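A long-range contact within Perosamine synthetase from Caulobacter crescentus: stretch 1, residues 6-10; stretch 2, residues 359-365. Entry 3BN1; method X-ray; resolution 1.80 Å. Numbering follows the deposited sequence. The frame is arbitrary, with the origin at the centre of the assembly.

Stretch 1 6-10: LPRIS
Stretch 2 359-365: ADIDRVI

A segment with no regular secondary structure can be fastened to a helix by very few residues, provided that one long side chain from the helix reaches a backbone carbonyl and one apolar side chain from the segment fills the space beside it. Perosamine synthetase from Caulobacter crescentus offers a compact example, in which two stretches near the ends of the chain, their touching residues at least 351 positions apart, bury 278 Å² between them. Arg363 and Ile9 account for most of that area, with 93 and 96 Å² covered respectively.

The two backbones differ in kind. Residues 359-365 lie within a longer helix, with phi and psi near -60° and -45° and the expected i to i+4 bonds: Arg363 N to Ala359 O at 2.9 Å, Val364 N to Asp360 O and Ile365 N to Ile361 O, both at 3.0 Å. Residues 6-10 are extended but belong to no regular strand; phi/psi run -65/158 at Pro7, -70/149 at Arg8 and -105/123 at Ile9. The CA atoms that come nearest across the contact are those of Ile9 and Asp360, 7.1 Å apart, a spacing too wide for the two backbones to bond directly, so side chains cross the gap and, in the case of Arg363, reach the backbone on the other side.

Arg363 supplies the polar link. Its CA-to-CB bond points toward the other stretch, and chi1, chi2 and chi3 are all t (-173°, 163°, 158°), so the chain is stretched nearly straight, with chi4 at -142° setting the guanidinium. Pro7 O sits at the edge of this group, near its plane, where the N-H bonds point. NH1 donates to Pro7 O in a very short hydrogen bond of 2.5 Å at an angle of 166°; NH2 reaches the same Pro7 O at 3.3 Å and 122°, a weak bond. Arginine suits the position because it combines reach with donors on more than one nitrogen, and NH2 is also hydrogen-bonded elsewhere in the structure. Leu6 lies over one face of the guanidinium through its CB, while its CD1 comes within 3.3 Å of Arg363 NH2. With chi1 p and chi2 t, this leucine is exposed and poorly ordered, so its cover is best regarded as loose.

Ile9 provides the apolar half. Its CA-to-CB bond also points toward the helix, and its chi1 of -86° (m) and chi2 of 155° (t) carry CD1 to 3.3 Å from Arg363 NH1, oblique to the guanidinium. The same CD1 packs against Asp360, 3.7 Å from its O and 4.1 Å from its CB. Ile9 CG2, on the beta-branch, makes the closest approach to Val364, 4.3 Å from its CG2; the valine has chi1 t. Both residues are buried, as befits side chains with no polar group to satisfy. Between Pro7 and Ile9, Arg8 directs its CA-to-CB bond away from the helix, and its guanidinium is hydrogen-bonded elsewhere in the structure.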

ATOM      1  N   LEU A   6       6.669 -21.122 -31.295  1.00 99.89           N
ATOM      2  CA  LEU A   6       7.581 -20.249 -30.548  1.00 26.75           C
ATOM      3  C   LEU A   6       6.852 -19.488 -29.452  1.00 99.89           C
ATOM      4  O   LEU A   6       6.084 -18.557 -29.687  1.00 39.43           O
ATOM      5  CB  LEU A   6       8.278 -19.248 -31.478  1.00 31.35           C
ATOM      6  CG  LEU A   6       7.310 -18.265 -32.165  1.00 99.89           C
ATOM      7  CD1 LEU A   6       7.988 -17.170 -32.982  1.00 99.89           C
ATOM      8  CD2 LEU A   6       6.189 -18.939 -32.972  1.00 99.89           C
ATOM      9  N   PRO A   7       7.070 -19.889 -28.219  1.00 31.13           N
ATOM     10  CA  PRO A   7       6.470 -19.104 -27.189  1.00 28.44           C
ATOM     11  C   PRO A   7       7.158 -17.725 -27.268  1.00 22.98           C
ATOM     12  O   PRO A   7       8.289 -17.526 -27.741  1.00 24.96           O
ATOM     13  CB  PRO A   7       6.917 -19.832 -25.922  1.00 27.37           C
ATOM     14  CG  PRO A   7       8.311 -20.244 -26.272  1.00 99.89           C
ATOM     15  CD  PRO A   7       8.226 -20.657 -27.730  1.00 38.30           C
ATOM     16  N   ARG A   8       6.443 -16.764 -26.725  1.00 13.19           N
ATOM     17  CA  ARG A   8       6.912 -15.404 -26.575  1.00 15.18           C
ATOM     18  C   ARG A   8       7.994 -15.380 -25.516  1.00 66.79           C
ATOM     19  O   ARG A   8       8.019 -16.107 -24.523  1.00 20.76           O
ATOM     20  CB  ARG A   8       5.762 -14.539 -26.054  1.00 19.76           C
ATOM     21  CG  ARG A   8       5.223 -13.582 -27.101  1.00 79.27           C
ATOM     22  CD  ARG A   8       4.249 -12.650 -26.436  1.00 99.89           C
ATOM     23  NE  ARG A   8       4.841 -11.364 -26.083  1.00 71.61           N
ATOM     24  CZ  ARG A   8       5.288 -10.480 -26.970  1.00 65.15           C
ATOM     25  NH1 ARG A   8       5.246 -10.762 -28.277  1.00 29.10           N
ATOM     26  NH2 ARG A   8       5.759  -9.308 -26.534  1.00 28.12           N
ATOM     27  N   ILE A   9       8.894 -14.457 -25.731  1.00 14.11           N
ATOM     28  CA  ILE A   9       9.950 -14.271 -24.767  1.00 14.31           C
ATOM     29  C   ILE A   9       9.521 -12.968 -24.037  1.00 25.86           C
ATOM     30  O   ILE A   9       9.281 -11.920 -24.665  1.00 15.18           O
ATOM     31  CB  ILE A   9      11.286 -14.175 -25.571  1.00 17.16           C
ATOM     32  CG1 ILE A   9      11.844 -15.587 -25.836  1.00 12.02           C
ATOM     33  CG2 ILE A   9      12.291 -13.286 -24.843  1.00 19.06           C
ATOM     34  CD1 ILE A   9      12.760 -15.622 -27.079  1.00 21.94           C
ATOM     35  N   SER A  10       9.380 -13.040 -22.710  1.00 23.10           N
ATOM     36  CA  SER A  10       9.010 -11.859 -21.918  1.00 19.78           C
ATOM     37  C   SER A  10      10.242 -11.180 -21.329  1.00  9.18           C
ATOM     38  O   SER A  10      11.241 -11.846 -21.074  1.00 11.54           O
ATOM     39  CB  SER A  10       8.010 -12.192 -20.812  1.00 18.24           C
ATOM     40  OG  SER A  10       7.779 -13.573 -20.688  1.00 35.96           O
ATOM     41  N   ALA A 359      19.094 -20.480 -26.069  1.00 19.32           N
ATOM     42  CA  ALA A 359      18.377 -20.461 -27.340  1.00 27.57           C
ATOM     43  C   ALA A 359      17.524 -19.211 -27.436  1.00 14.54           C
ATOM     44  O   ALA A 359      17.486 -18.572 -28.478  1.00 16.61           O
ATOM     45  CB  ALA A 359      17.528 -21.723 -27.503  1.00 23.60           C
ATOM     46  N   ASP A 360      16.868 -18.873 -26.329  1.00 22.81           N
ATOM     47  CA  ASP A 360      16.035 -17.674 -26.224  1.00 10.27           C
ATOM     48  C   ASP A 360      16.892 -16.463 -26.586  1.00 20.05           C
ATOM     49  O   ASP A 360      16.435 -15.556 -27.300  1.00 13.73           O
ATOM     50  CB  ASP A 360      15.622 -17.420 -24.773  1.00 14.53           C
ATOM     51  CG  ASP A 360      14.605 -18.418 -24.236  1.00 22.31           C
ATOM     52  OD1 ASP A 360      13.953 -19.080 -25.063  1.00 22.68           O
ATOM     53  OD2 ASP A 360      14.431 -18.508 -22.996  1.00 20.22           O
ATOM     54  N   ILE A 361      18.108 -16.446 -26.019  1.00 14.98           N
ATOM     55  CA  ILE A 361      19.011 -15.345 -26.237  1.00  8.81           C
ATOM     56  C   ILE A 361      19.440 -15.370 -27.678  1.00 25.64           C
ATOM     57  O   ILE A 361      19.454 -14.337 -28.345  1.00 17.75           O
ATOM     58  CB  ILE A 361      20.195 -15.255 -25.262  1.00 11.35           C
ATOM     59  CG1 ILE A 361      19.710 -15.215 -23.794  1.00 14.56           C
ATOM     60  CG2 ILE A 361      21.154 -14.142 -25.711  1.00 10.25           C
ATOM     61  CD1 ILE A 361      18.434 -14.301 -23.560  1.00 16.25           C
ATOM     62  N   ASP A 362      19.706 -16.547 -28.208  1.00 12.02           N
ATOM     63  CA  ASP A 362      20.044 -16.575 -29.618  1.00 32.76           C
ATOM     64  C   ASP A 362      18.948 -15.873 -30.477  1.00  9.96           C
ATOM     65  O   ASP A 362      19.210 -15.096 -31.421  1.00 15.69           O
ATOM     66  CB  ASP A 362      20.135 -18.046 -30.029  1.00 34.73           C
ATOM     67  CG  ASP A 362      21.468 -18.667 -29.664  1.00 25.98           C
ATOM     68  OD1 ASP A 362      22.436 -17.900 -29.473  1.00 16.66           O
ATOM     69  OD2 ASP A 362      21.557 -19.915 -29.574  1.00 18.97           O
ATOM     70  N   ARG A 363      17.717 -16.181 -30.124  1.00 11.53           N
ATOM     71  CA  ARG A 363      16.506 -15.686 -30.791  1.00 11.22           C
ATOM     72  C   ARG A 363      16.399 -14.171 -30.697  1.00 14.46           C
ATOM     73  O   ARG A 363      16.165 -13.494 -31.690  1.00 15.82           O
ATOM     74  CB  ARG A 363      15.302 -16.324 -30.102  1.00 15.45           C
ATOM     75  CG  ARG A 363      14.018 -16.018 -30.822  1.00 32.97           C
ATOM     76  CD  ARG A 363      12.865 -16.969 -30.417  1.00 15.60           C
ATOM     77  NE  ARG A 363      11.581 -16.337 -30.720  1.00 18.82           N
ATOM     78  CZ  ARG A 363      10.484 -16.416 -29.972  1.00 16.26           C
ATOM     79  NH1 ARG A 363      10.453 -17.156 -28.857  1.00 20.01           N
ATOM     80  NH2 ARG A 363       9.385 -15.801 -30.384  1.00 14.58           N
ATOM     81  N   VAL A 364      16.635 -13.620 -29.519  1.00 19.29           N
ATOM     82  CA  VAL A 364      16.584 -12.169 -29.367  1.00 12.57           C
ATOM     83  C   VAL A 364      17.654 -11.542 -30.272  1.00 18.98           C
ATOM     84  O   VAL A 364      17.475 -10.543 -30.962  1.00 11.22           O
ATOM     85  CB  VAL A 364      16.977 -11.875 -27.887  1.00 12.36           C
ATOM     86  CG1 VAL A 364      17.132 -10.365 -27.616  1.00 15.82           C
ATOM     87  CG2 VAL A 364      15.913 -12.382 -27.016  1.00  4.95           C
ATOM     88  N   ILE A 365      18.849 -12.120 -30.254  1.00 19.93           N
ATOM     89  CA  ILE A 365      19.863 -11.503 -31.069  1.00 13.11           C
ATOM     90  C   ILE A 365      19.590 -11.576 -32.578  1.00 19.80           C
ATOM     91  O   ILE A 365      19.935 -10.662 -33.318  1.00 10.44           O
ATOM     92  CB  ILE A 365      21.230 -12.087 -30.769  1.00 11.87           C
ATOM     93  CG1 ILE A 365      21.712 -11.430 -29.455  1.00 27.23           C
ATOM     94  CG2 ILE A 365      22.191 -11.810 -31.982  1.00 17.89           C
ATOM     95  CD1 ILE A 365      22.547 -12.323 -28.613  1.00 20.10           C
TER